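Local coordinates for putative phosphonate binding protein for ABC transporter (Prochlorococcus marinus str. MIT 9301, PDB 5LQ5) that binds inorganic phosphite strongly, and methylphosphonate and phosphate very weakly, probably as the solute-binding component of an ABC transporter, at residues A[53-64]-A[206-217]; A[160-168]-A[188-196]. One frame throughout, in Å; residues are numbered along the deposited sequence.

Contact 1 of 2, residues A[53-64]-A[206-217]. With PO3 (phosphite ion), chain B.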
loop_
_atom_site.group_PDB
_atom_site.type_symbol
_atom_site.label_atom_id
_atom_site.label_comp_id
_atom_site.label_asym_id
_atom_site.label_seq_id
_atom_site.Cartn_x
_atom_site.Cartn_y
_atom_site.Cartn_z
ATOM N N PHE A 53 -9.227 -4.575 -11.729
ATOM C CA PHE A 53 -8.558 -3.723 -12.726
ATOM C C PHE A 53 -8.486 -4.493 -14.051
ATOM O O PHE A 53 -8.873 -3.961 -15.093
ATOM C CB PHE A 53 -7.190 -3.259 -12.245
ATOM C CG PHE A 53 -6.552 -2.235 -13.125
ATOM C CD1 PHE A 53 -6.919 -0.894 -13.049
ATOM C CD2 PHE A 53 -5.646 -2.607 -14.089
ATOM C CE1 PHE A 53 -6.334 0.040 -13.887
ATOM C CE2 PHE A 53 -5.078 -1.684 -14.935
ATOM C CZ PHE A 53 -5.432 -0.358 -14.852
ATOM N N ARG A 54 -8.026 -5.753 -13.994
ATOM C CA ARG A 54 -7.928 -6.588 -15.189
ATOM C C ARG A 54 -9.273 -6.729 -15.919
ATOM O O ARG A 54 -9.295 -6.659 -17.160
ATOM C CB ARG A 54 -7.353 -7.971 -14.854
ATOM C CG ARG A 54 -7.185 -8.868 -16.077
ATOM C CD ARG A 54 -6.771 -10.268 -15.693
ATOM N NE ARG A 54 -7.736 -10.963 -14.830
ATOM C CZ ARG A 54 -8.836 -11.593 -15.240
ATOM N NH1 ARG A 54 -9.197 -11.634 -16.535
ATOM N NH2 ARG A 54 -9.589 -12.189 -14.326
ATOM N N THR A 55 -10.374 -6.898 -15.162
ATOM C CA THR A 55 -11.720 -7.071 -15.769
ATOM C C THR A 55 -12.428 -5.747 -16.112
ATOM O O THR A 55 -13.564 -5.737 -16.552
ATOM C CB THR A 55 -12.673 -7.907 -14.886
ATOM O OG1 THR A 55 -12.850 -7.240 -13.634
ATOM C CG2 THR A 55 -12.103 -9.293 -14.688
ATOM N N LYS A 56 -11.774 -4.634 -15.823
ATOM C CA LYS A 56 -12.302 -3.276 -16.152
ATOM C C LYS A 56 -13.500 -2.877 -15.279
ATOM O O LYS A 56 -14.278 -1.975 -15.613
ATOM C CB LYS A 56 -12.584 -3.124 -17.656
ATOM C CG LYS A 56 -11.340 -3.461 -18.474
ATOM C CD LYS A 56 -11.336 -2.861 -19.873
ATOM C CE LYS A 56 -10.250 -3.500 -20.732
ATOM N NZ LYS A 56 -8.872 -3.391 -20.163
ATOM N N ASP A 57 -13.617 -3.529 -14.140
ATOM C CA ASP A 57 -14.551 -3.098 -13.100
ATOM C C ASP A 57 -14.028 -1.865 -12.369
ATOM O O ASP A 57 -14.800 -1.190 -11.706
ATOM C CB ASP A 57 -14.818 -4.215 -12.087
ATOM C CG ASP A 57 -15.721 -5.319 -12.647
ATOM O OD1 ASP A 57 -16.745 -5.587 -12.003
ATOM O OD2 ASP A 57 -15.442 -5.910 -13.708
ATOM N N LEU A 58 -12.716 -1.629 -12.484
ATOM C CA LEU A 58 -12.023 -0.478 -11.894
ATOM C C LEU A 58 -11.164 0.232 -12.957
ATOM O O LEU A 58 -10.469 -0.406 -13.732
ATOM C CB LEU A 58 -11.138 -0.931 -10.724
ATOM C CG LEU A 58 -11.807 -1.687 -9.589
ATOM C CD1 LEU A 58 -10.746 -2.237 -8.647
ATOM C CD2 LEU A 58 -12.814 -0.830 -8.836
ATOM N N ASP A 59 -11.252 1.559 -12.994
ATOM C CA ASP A 59 -10.555 2.369 -13.993
ATOM C C ASP A 59 -9.282 3.058 -13.547
ATOM O O ASP A 59 -8.390 3.275 -14.353
ATOM C CB ASP A 59 -11.481 3.475 -14.501
ATOM C CG ASP A 59 -12.708 2.925 -15.189
ATOM O OD1 ASP A 59 -12.559 1.972 -15.996
ATOM O OD2 ASP A 59 -13.813 3.461 -14.920
ATOM N N LEU A 60 -9.244 3.437 -12.286
ATOM C CA LEU A 60 -8.187 4.222 -11.694
ATOM C C LEU A 60 -7.997 3.701 -10.277
ATOM O O LEU A 60 -8.913 3.775 -9.469
ATOM C CB LEU A 60 -8.568 5.690 -11.639
ATOM C CG LEU A 60 -7.566 6.612 -10.935
ATOM C CD1 LEU A 60 -6.237 6.718 -11.673
ATOM C CD2 LEU A 60 -8.224 7.986 -10.803
ATOM N N VAL A 61 -6.844 3.130 -9.991
ATOM C CA VAL A 61 -6.621 2.376 -8.744
ATOM C C VAL A 61 -5.342 2.787 -8.051
ATOM O O VAL A 61 -4.305 2.928 -8.688
ATOM C CB VAL A 61 -6.584 0.859 -9.002
ATOM C CG1 VAL A 61 -6.327 0.064 -7.739
ATOM C CG2 VAL A 61 -7.884 0.381 -9.615
ATOM N N TRP A 62 -5.457 3.018 -6.751
ATOM C CA TRP A 62 -4.342 3.229 -5.826
ATOM C C TRP A 62 -3.763 1.877 -5.432
ATOM O O TRP A 62 -4.372 1.123 -4.654
ATOM C CB TRP A 62 -4.819 4.005 -4.639
ATOM C CG TRP A 62 -3.807 4.392 -3.613
ATOM C CD1 TRP A 62 -3.752 3.938 -2.322
ATOM C CD2 TRP A 62 -2.725 5.297 -3.762
ATOM N NE1 TRP A 62 -2.714 4.532 -1.640
ATOM C CE2 TRP A 62 -2.059 5.366 -2.502
ATOM C CE3 TRP A 62 -2.223 6.051 -4.829
ATOM C CZ2 TRP A 62 -0.931 6.158 -2.290
ATOM C CZ3 TRP A 62 -1.088 6.849 -4.603
ATOM C CH2 TRP A 62 -0.475 6.899 -3.329
ATOM N N PHE A 63 -2.659 1.532 -6.095
ATOM C CA PHE A 63 -1.969 0.269 -5.907
ATOM C C PHE A 63 -0.720 0.440 -5.017
ATOM O O PHE A 63 -0.143 1.538 -4.904
ATOM C CB PHE A 63 -1.509 -0.312 -7.252
ATOM C CG PHE A 63 -2.568 -1.072 -8.007
ATOM C CD1 PHE A 63 -3.118 -2.236 -7.467
ATOM C CD2 PHE A 63 -3.036 -0.633 -9.233
ATOM C CE1 PHE A 63 -4.101 -2.957 -8.156
ATOM C CE2 PHE A 63 -3.984 -1.356 -9.933
ATOM C CZ PHE A 63 -4.540 -2.518 -9.376
ATOM N N GLY A 64 -0.284 -0.655 -4.403
ATOM C CA GLY A 64 1.019 -0.776 -3.854
ATOM C C GLY A 64 2.021 -1.095 -4.965
ATOM O O GLY A 64 1.625 -1.328 -6.112
ATOM N N TYR A 206 3.716 2.979 -3.361
ATOM C CA TYR A 206 2.375 3.211 -3.875
ATOM C C TYR A 206 2.323 4.077 -5.114
ATOM O O TYR A 206 3.160 4.960 -5.311
ATOM C CB TYR A 206 1.483 3.848 -2.817
ATOM C CG TYR A 206 1.172 3.006 -1.607
ATOM C CD1 TYR A 206 -0.065 2.406 -1.488
ATOM C CD2 TYR A 206 2.058 2.868 -0.547
ATOM C CE1 TYR A 206 -0.415 1.659 -0.384
ATOM C CE2 TYR A 206 1.735 2.101 0.586
ATOM C CZ TYR A 206 0.486 1.528 0.680
ATOM O OH TYR A 206 0.204 0.787 1.833
ATOM N N HIS A 207 1.315 3.824 -5.944
ATOM C CA HIS A 207 1.074 4.593 -7.157
ATOM C C HIS A 207 -0.296 4.384 -7.752
ATOM O O HIS A 207 -0.911 3.322 -7.576
ATOM C CB HIS A 207 2.150 4.298 -8.203
ATOM C CG HIS A 207 2.242 2.867 -8.644
ATOM N ND1 HIS A 207 2.750 1.862 -7.843
ATOM C CD2 HIS A 207 1.970 2.290 -9.835
ATOM C CE1 HIS A 207 2.745 0.725 -8.520
ATOM N NE2 HIS A 207 2.284 0.960 -9.730
ATOM N N TRP A 208 -0.774 5.429 -8.423
ATOM C CA TRP A 208 -1.993 5.391 -9.195
ATOM C C TRP A 208 -1.745 4.780 -10.549
ATOM O O TRP A 208 -0.811 5.159 -11.239
ATOM C CB TRP A 208 -2.563 6.786 -9.424
ATOM C CG TRP A 208 -3.189 7.445 -8.225
ATOM C CD1 TRP A 208 -2.688 8.490 -7.478
ATOM C CD2 TRP A 208 -4.479 7.146 -7.678
ATOM N NE1 TRP A 208 -3.576 8.811 -6.491
ATOM C CE2 TRP A 208 -4.686 8.020 -6.600
ATOM C CE3 TRP A 208 -5.457 6.206 -7.984
ATOM C CZ2 TRP A 208 -5.846 7.983 -5.836
ATOM C CZ3 TRP A 208 -6.617 6.181 -7.239
ATOM C CH2 TRP A 208 -6.796 7.056 -6.174
ATOM N N VAL A 209 -2.656 3.910 -10.953
ATOM C CA VAL A 209 -2.655 3.248 -12.243
ATOM C C VAL A 209 -4.000 3.465 -12.909
ATOM O O VAL A 209 -5.033 3.209 -12.299
ATOM C CB VAL A 209 -2.348 1.746 -12.131
ATOM C CG1 VAL A 209 -2.308 1.097 -13.517
ATOM C CG2 VAL A 209 -1.014 1.507 -11.407
ATOM N N ALA A 210 -3.990 3.859 -14.187
ATOM C CA ALA A 210 -5.226 4.036 -14.966
ATOM C C ALA A 210 -5.290 3.064 -16.150
ATOM O O ALA A 210 -4.245 2.660 -16.702
ATOM C CB ALA A 210 -5.362 5.470 -15.484
ATOM N N GLN A 211 -6.500 2.724 -16.560
ATOM C CA GLN A 211 -6.756 1.983 -17.798
ATOM C C GLN A 211 -6.213 2.780 -18.979
ATOM O O GLN A 211 -6.224 4.023 -18.988
ATOM C CB GLN A 211 -8.242 1.706 -18.032
ATOM C CG GLN A 211 -8.917 0.853 -16.987
ATOM C CD GLN A 211 -8.538 -0.617 -17.030
ATOM O OE1 GLN A 211 -7.889 -1.091 -17.951
ATOM N NE2 GLN A 211 -8.941 -1.335 -16.014
ATOM N N GLY A 212 -5.801 2.033 -19.988
ATOM C CA GLY A 212 -5.249 2.585 -21.223
ATOM C C GLY A 212 -6.279 3.053 -22.217
ATOM O O GLY A 212 -5.931 3.707 -23.194
ATOM N N ASP A 213 -7.543 2.725 -21.982
ATOM C CA ASP A 213 -8.607 3.006 -22.974
ATOM C C ASP A 213 -9.589 4.100 -22.625
ATOM O O ASP A 213 -10.707 4.154 -23.181
ATOM C CB ASP A 213 -9.384 1.733 -23.295
ATOM C CG ASP A 213 -10.033 1.089 -22.063
ATOM O OD1 ASP A 213 -10.517 1.782 -21.133
ATOM O OD2 ASP A 213 -10.059 -0.153 -22.019
ATOM N N LEU A 214 -9.194 4.974 -21.716
ATOM C CA LEU A 214 -10.140 5.951 -21.216
ATOM C C LEU A 214 -10.657 6.925 -22.271
ATOM O O LEU A 214 -11.815 7.335 -22.195
ATOM C CB LEU A 214 -9.591 6.675 -19.991
ATOM C CG LEU A 214 -9.347 5.709 -18.816
ATOM C CD1 LEU A 214 -8.814 6.509 -17.651
ATOM C CD2 LEU A 214 -10.592 4.934 -18.388
ATOM N N GLU A 215 -9.815 7.249 -23.249
ATOM C CA GLU A 215 -10.202 8.152 -24.362
ATOM C C GLU A 215 -11.435 7.708 -25.138
ATOM O O GLU A 215 -12.250 8.545 -25.515
ATOM C CB GLU A 215 -9.076 8.358 -25.351
ATOM C CG GLU A 215 -8.240 9.570 -25.024
ATOM C CD GLU A 215 -7.172 9.250 -24.014
ATOM O OE1 GLU A 215 -6.566 8.169 -24.132
ATOM O OE2 GLU A 215 -6.935 10.065 -23.104
ATOM N N ASN A 216 -11.568 6.408 -25.356
ATOM C CA ASN A 216 -12.748 5.891 -26.073
ATOM C C ASN A 216 -14.070 6.119 -25.344
ATOM O O ASN A 216 -15.116 6.198 -25.966
ATOM C CB ASN A 216 -12.605 4.408 -26.371
ATOM C CG ASN A 216 -11.353 4.093 -27.160
ATOM O OD1 ASN A 216 -10.952 4.848 -28.051
ATOM N ND2 ASN A 216 -10.728 2.963 -26.841
ATOM N N ARG A 217 -14.015 6.206 -24.026
ATOM C CA ARG A 217 -15.218 6.451 -23.214
ATOM C C ARG A 217 -15.407 7.909 -22.839
ATOM O O ARG A 217 -16.546 8.370 -22.717
ATOM C CB ARG A 217 -15.178 5.646 -21.923
ATOM C CG ARG A 217 -15.145 4.152 -22.125
ATOM C CD ARG A 217 -14.369 3.510 -20.998
ATOM N NE ARG A 217 -15.009 3.773 -19.722
ATOM C CZ ARG A 217 -14.511 3.383 -18.550
ATOM N NH1 ARG A 217 -13.354 2.726 -18.509
ATOM N NH2 ARG A 217 -15.165 3.676 -17.440
HETATM P P PO3 B . 1.554 -1.986 0.039
HETATM O O1 PO3 B . 2.888 -1.490 0.690
HETATM O O2 PO3 B . 1.749 -2.888 -1.248
HETATM O O3 PO3 B . 0.638 -2.676 1.088
#
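Strands 60-63 and 207-210 run antiparallel, with Val61-Val209 and Phe63-His207 as hydrogen-bonded pairs and Leu60-Ala210 and Trp62-Trp208 as non-hydrogen-bonded pairs. They are the two central strands of the six-stranded mixed sheet in one lobe of this periplasmic binding protein. The strand ends reach the phosphite pocket, where Gly64 and Tyr206 sit. Gly64 CA lies 3.4 Å from phosphite O2. The Tyr206 ring also borders the ion, and its hydroxyl is hydrogen-bonded to Asp13 and Asn176.

On the sheet face carrying Leu60, Trp62 and Trp208, aromatic rings cluster. Trp62 CG stands anti to the backbone N (chi1 -177°), a turn that brings the edge of its six-membered ring to the face of the Trp208 indole, planes at 54°. Trp62 CB lies over the Trp208 six-membered ring in a CH-pi contact. Tyr206 CB presses on a face of the Trp62 indole, 3.4 Å from Trp62 CZ2. On the other sheet face, Val209 CG2 meets the edge of the Phe63 ring.

Beyond the strands, the Gln211 amide stacks over the Phe53 ring, planes 12° apart. A bend at chi2 folds it back there. Gln211 NE2 donates in the amide plane to Phe53 O at 2.8 Å and Leu58 O at 2.9 Å, which fixes the rotation of the amide. Asp59 and Arg217 form an end-on salt bridge: Arg217 NH1 meets Asp59 OD1 at 2.7 Å, and Arg217 NH2 meets Asp59 OD2 at 2.9 Å, both from above the carboxylate plane.

Contact 2 of 2, residues A[160-168]-A[188-196]; sequences ATIALVNSG and PKRTSNLEL
The last turns of helix 158-167 pack against the loop 188-193 and the start of strand 194-199, with the helix and strand segments at 116° and their axes 9.2 Å apart. The backbones come nearest at Asn166 and Asn193, whose CA atoms are 5.2 Å apart. The motif on the loop side is a type I beta turn from Thr191 to Leu194, which leads into the strand. This strand is at one edge of the five-stranded mixed sheet in a lobe of the periplasmic binding protein fold.

Asn166 carries the polar part of the contact. With chi1 near 180° (-162°), its amide swings out to the turn. Asn166 OD1 accepts a hydrogen bond from Asn193 N at 2.8 Å, with an N-H...O angle of 154°. The donor is slightly tilted from the plane of the side-chain carbonyl. The helix thus grips a backbone N-H inside the turn, while the turn closes on itself through Leu194 N and Thr191 O. The Asn166 amide also lies against the backbone of Arg190, with Asn166 CG 3.1 Å from Arg190 O.

Leu194 supplies the apolar part. Its two methyls part over the helix: CD1 touches Ile162 and CD2 touches Val165. Its side chain crosses both of theirs at about a right angle. Trp180 of helix 177-186 also packs on Leu194, and Thr120 of strand 119-121 backs Val165. The Ile162 methyl CG2 reaches three partners. Ile162 CG2 lies 3.8 Å from Leu194 CD1 and 3.9 Å from Thr191 CG2, and it touches the backbone at Arg190 O, 3.3 Å away.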
loop_
_atom_site.group_PDB
_atom_site.type_symbol
_atom_site.label_atom_id
_atom_site.label_comp_id
_atom_site.label_asym_id
_atom_site.label_seq_id
_atom_site.Cartn_x
_atom_site.Cartn_y
_atom_site.Cartn_z
ATOM N N ALA A 160 -4.701 -4.233 10.325
ATOM C CA ALA A 160 -4.911 -5.551 10.923
ATOM C C ALA A 160 -3.646 -6.160 11.542
ATOM O O ALA A 160 -3.722 -6.838 12.557
ATOM C CB ALA A 160 -5.530 -6.512 9.940
ATOM N N THR A 161 -2.487 -5.856 10.959
ATOM C CA THR A 161 -1.211 -6.296 11.516
ATOM C C THR A 161 -0.986 -5.674 12.894
ATOM O O THR A 161 -0.682 -6.355 13.835
ATOM C CB THR A 161 -0.066 -5.922 10.572
ATOM O OG1 THR A 161 -0.290 -6.588 9.334
ATOM C CG2 THR A 161 1.272 -6.289 11.110
ATOM N N ILE A 162 -1.214 -4.361 12.973
ATOM C CA ILE A 162 -1.086 -3.643 14.256
ATOM C C ILE A 162 -2.009 -4.316 15.288
ATOM O O ILE A 162 -1.594 -4.595 16.406
ATOM C CB ILE A 162 -1.437 -2.147 14.103
ATOM C CG1 ILE A 162 -0.339 -1.433 13.314
ATOM C CG2 ILE A 162 -1.674 -1.504 15.471
ATOM C CD1 ILE A 162 -0.751 -0.048 12.822
ATOM N N ALA A 163 -3.250 -4.578 14.891
ATOM C CA ALA A 163 -4.246 -5.083 15.854
ATOM C C ALA A 163 -3.867 -6.463 16.392
ATOM O O ALA A 163 -4.001 -6.754 17.597
ATOM C CB ALA A 163 -5.645 -5.103 15.245
ATOM N N LEU A 164 -3.317 -7.294 15.521
ATOM C CA LEU A 164 -2.909 -8.651 15.888
ATOM C C LEU A 164 -1.710 -8.677 16.830
ATOM O O LEU A 164 -1.664 -9.464 17.766
ATOM C CB LEU A 164 -2.579 -9.475 14.647
ATOM C CG LEU A 164 -3.763 -9.952 13.810
ATOM C CD1 LEU A 164 -3.223 -10.448 12.465
ATOM C CD2 LEU A 164 -4.615 -11.016 14.506
ATOM N N VAL A 165 -0.714 -7.835 16.559
ATOM C CA VAL A 165 0.461 -7.810 17.428
ATOM C C VAL A 165 0.057 -7.122 18.755
ATOM O O VAL A 165 0.437 -7.573 19.832
ATOM C CB VAL A 165 1.677 -7.163 16.781
ATOM C CG1 VAL A 165 2.893 -7.273 17.691
ATOM C CG2 VAL A 165 2.014 -7.809 15.439
ATOM N N ASN A 166 -0.753 -6.064 18.663
ATOM C CA ASN A 166 -1.216 -5.335 19.869
ATOM C C ASN A 166 -2.017 -6.205 20.837
ATOM O O ASN A 166 -1.890 -6.071 22.046
ATOM C CB ASN A 166 -2.069 -4.130 19.516
ATOM C CG ASN A 166 -2.175 -3.159 20.680
ATOM O OD1 ASN A 166 -1.156 -2.650 21.134
ATOM N ND2 ASN A 166 -3.391 -2.924 21.187
ATOM N N SER A 167 -2.802 -7.134 20.297
ATOM C CA SER A 167 -3.617 -8.028 21.150
ATOM C C SER A 167 -2.851 -9.187 21.781
ATOM O O SER A 167 -3.334 -9.861 22.668
ATOM C CB SER A 167 -4.784 -8.618 20.364
ATOM O OG SER A 167 -4.271 -9.559 19.426
ATOM N N GLY A 168 -1.677 -9.450 21.245
ATOM C CA GLY A 168 -0.853 -10.629 21.614
ATOM C C GLY A 168 -1.186 -11.906 20.852
ATOM O O GLY A 168 -0.672 -12.991 21.181
ATOM N N PRO A 188 -3.869 5.974 19.513
ATOM C CA PRO A 188 -2.914 5.447 20.480
ATOM C C PRO A 188 -3.378 4.207 21.273
ATOM O O PRO A 188 -2.539 3.420 21.702
ATOM C CB PRO A 188 -2.647 6.637 21.409
ATOM C CG PRO A 188 -3.331 7.805 20.808
ATOM C CD PRO A 188 -4.356 7.317 19.883
ATOM N N LYS A 189 -4.682 3.996 21.432
ATOM C CA LYS A 189 -5.166 2.780 22.141
ATOM C C LYS A 189 -4.897 1.476 21.344
ATOM O O LYS A 189 -4.809 0.362 21.879
ATOM C CB LYS A 189 -6.658 2.891 22.433
ATOM C CG LYS A 189 -7.340 1.544 22.591
ATOM C CD LYS A 189 -8.800 1.667 22.944
ATOM C CE LYS A 189 -9.675 1.603 21.709
ATOM N NZ LYS A 189 -11.075 1.335 22.113
ATOM N N ARG A 190 -4.775 1.635 20.042
ATOM C CA ARG A 190 -4.509 0.497 19.168
ATOM C C ARG A 190 -3.066 0.065 19.171
ATOM O O ARG A 190 -2.723 -0.972 18.596
ATOM C CB ARG A 190 -4.920 0.847 17.762
ATOM C CG ARG A 190 -6.423 0.868 17.626
ATOM C CD ARG A 190 -6.702 1.401 16.269
ATOM N NE ARG A 190 -8.096 1.474 15.930
ATOM C CZ ARG A 190 -8.499 1.815 14.710
ATOM N NH1 ARG A 190 -7.597 2.128 13.777
ATOM N NH2 ARG A 190 -9.782 1.855 14.421
ATOM N N THR A 191 -2.218 0.888 19.755
ATOM C CA THR A 191 -0.778 0.671 19.744
ATOM C C THR A 191 -0.169 0.599 21.130
ATOM O O THR A 191 1.038 0.547 21.263
ATOM C CB THR A 191 -0.084 1.739 18.891
ATOM O OG1 THR A 191 -0.358 3.037 19.435
ATOM C CG2 THR A 191 -0.589 1.670 17.416
ATOM N N SER A 192 -1.050 0.568 22.154
ATOM C CA SER A 192 -0.660 0.565 23.581
ATOM C C SER A 192 0.335 -0.504 23.976
ATOM O O SER A 192 1.163 -0.300 24.846
ATOM C CB SER A 192 -1.902 0.423 24.504
ATOM O OG SER A 192 -2.784 1.500 24.305
ATOM N N ASN A 193 0.251 -1.663 23.333
ATOM C CA ASN A 193 1.122 -2.805 23.699
ATOM C C ASN A 193 2.239 -3.062 22.726
ATOM O O ASN A 193 2.915 -4.087 22.827
ATOM C CB ASN A 193 0.322 -4.077 23.862
ATOM C CG ASN A 193 -0.846 -3.921 24.787
ATOM O OD1 ASN A 193 -1.994 -4.237 24.437
ATOM N ND2 ASN A 193 -0.579 -3.439 25.968
ATOM N N LEU A 194 2.474 -2.091 21.842
ATOM C CA LEU A 194 3.492 -2.179 20.789
ATOM C C LEU A 194 4.650 -1.242 20.898
ATOM O O LEU A 194 4.502 -0.068 21.273
ATOM C CB LEU A 194 2.876 -1.874 19.417
ATOM C CG LEU A 194 1.832 -2.855 18.957
ATOM C CD1 LEU A 194 1.358 -2.508 17.551
ATOM C CD2 LEU A 194 2.383 -4.267 19.011
ATOM N N GLU A 195 5.786 -1.766 20.461
ATOM C CA GLU A 195 7.047 -1.025 20.383
ATOM C C GLU A 195 7.641 -1.171 18.986
ATOM O O GLU A 195 7.589 -2.249 18.383
ATOM C CB GLU A 195 8.085 -1.563 21.385
ATOM C CG GLU A 195 7.790 -1.291 22.846
ATOM C CD GLU A 195 8.277 0.073 23.342
ATOM O OE1 GLU A 195 8.527 0.993 22.529
ATOM O OE2 GLU A 195 8.421 0.222 24.573
ATOM N N LEU A 196 8.219 -0.092 18.487
ATOM C CA LEU A 196 9.042 -0.131 17.263
ATOM C C LEU A 196 10.294 -0.961 17.499
ATOM O O LEU A 196 11.073 -0.695 18.439
ATOM C CB LEU A 196 9.408 1.275 16.763
ATOM C CG LEU A 196 10.361 1.373 15.565
ATOM C CD1 LEU A 196 9.631 0.921 14.298
ATOM C CD2 LEU A 196 10.919 2.774 15.376
#

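How the contacts relate
After strands 5-10 and 37-40, the chain reaches 53-64, the earlier half of contact 1. Strand 79-84 also joins the six-stranded sheet before the chain crosses to the five-stranded one. There 160-168 and 188-196 meet as contact 2 and close a short loop holding strand 172-176 and helix 177-186. Strand 207-210 follows strand 194-199, returns to the six-stranded sheet and closes the long loop of contact 1. Contact 2 is therefore nested inside contact 1. Their centres are 34 Å apart. Contact 1 pairs two neighbouring central strands and supplies two residues of the phosphite pocket. Contact 2 joins helix 158-167 to the turn and edge strand 194-199.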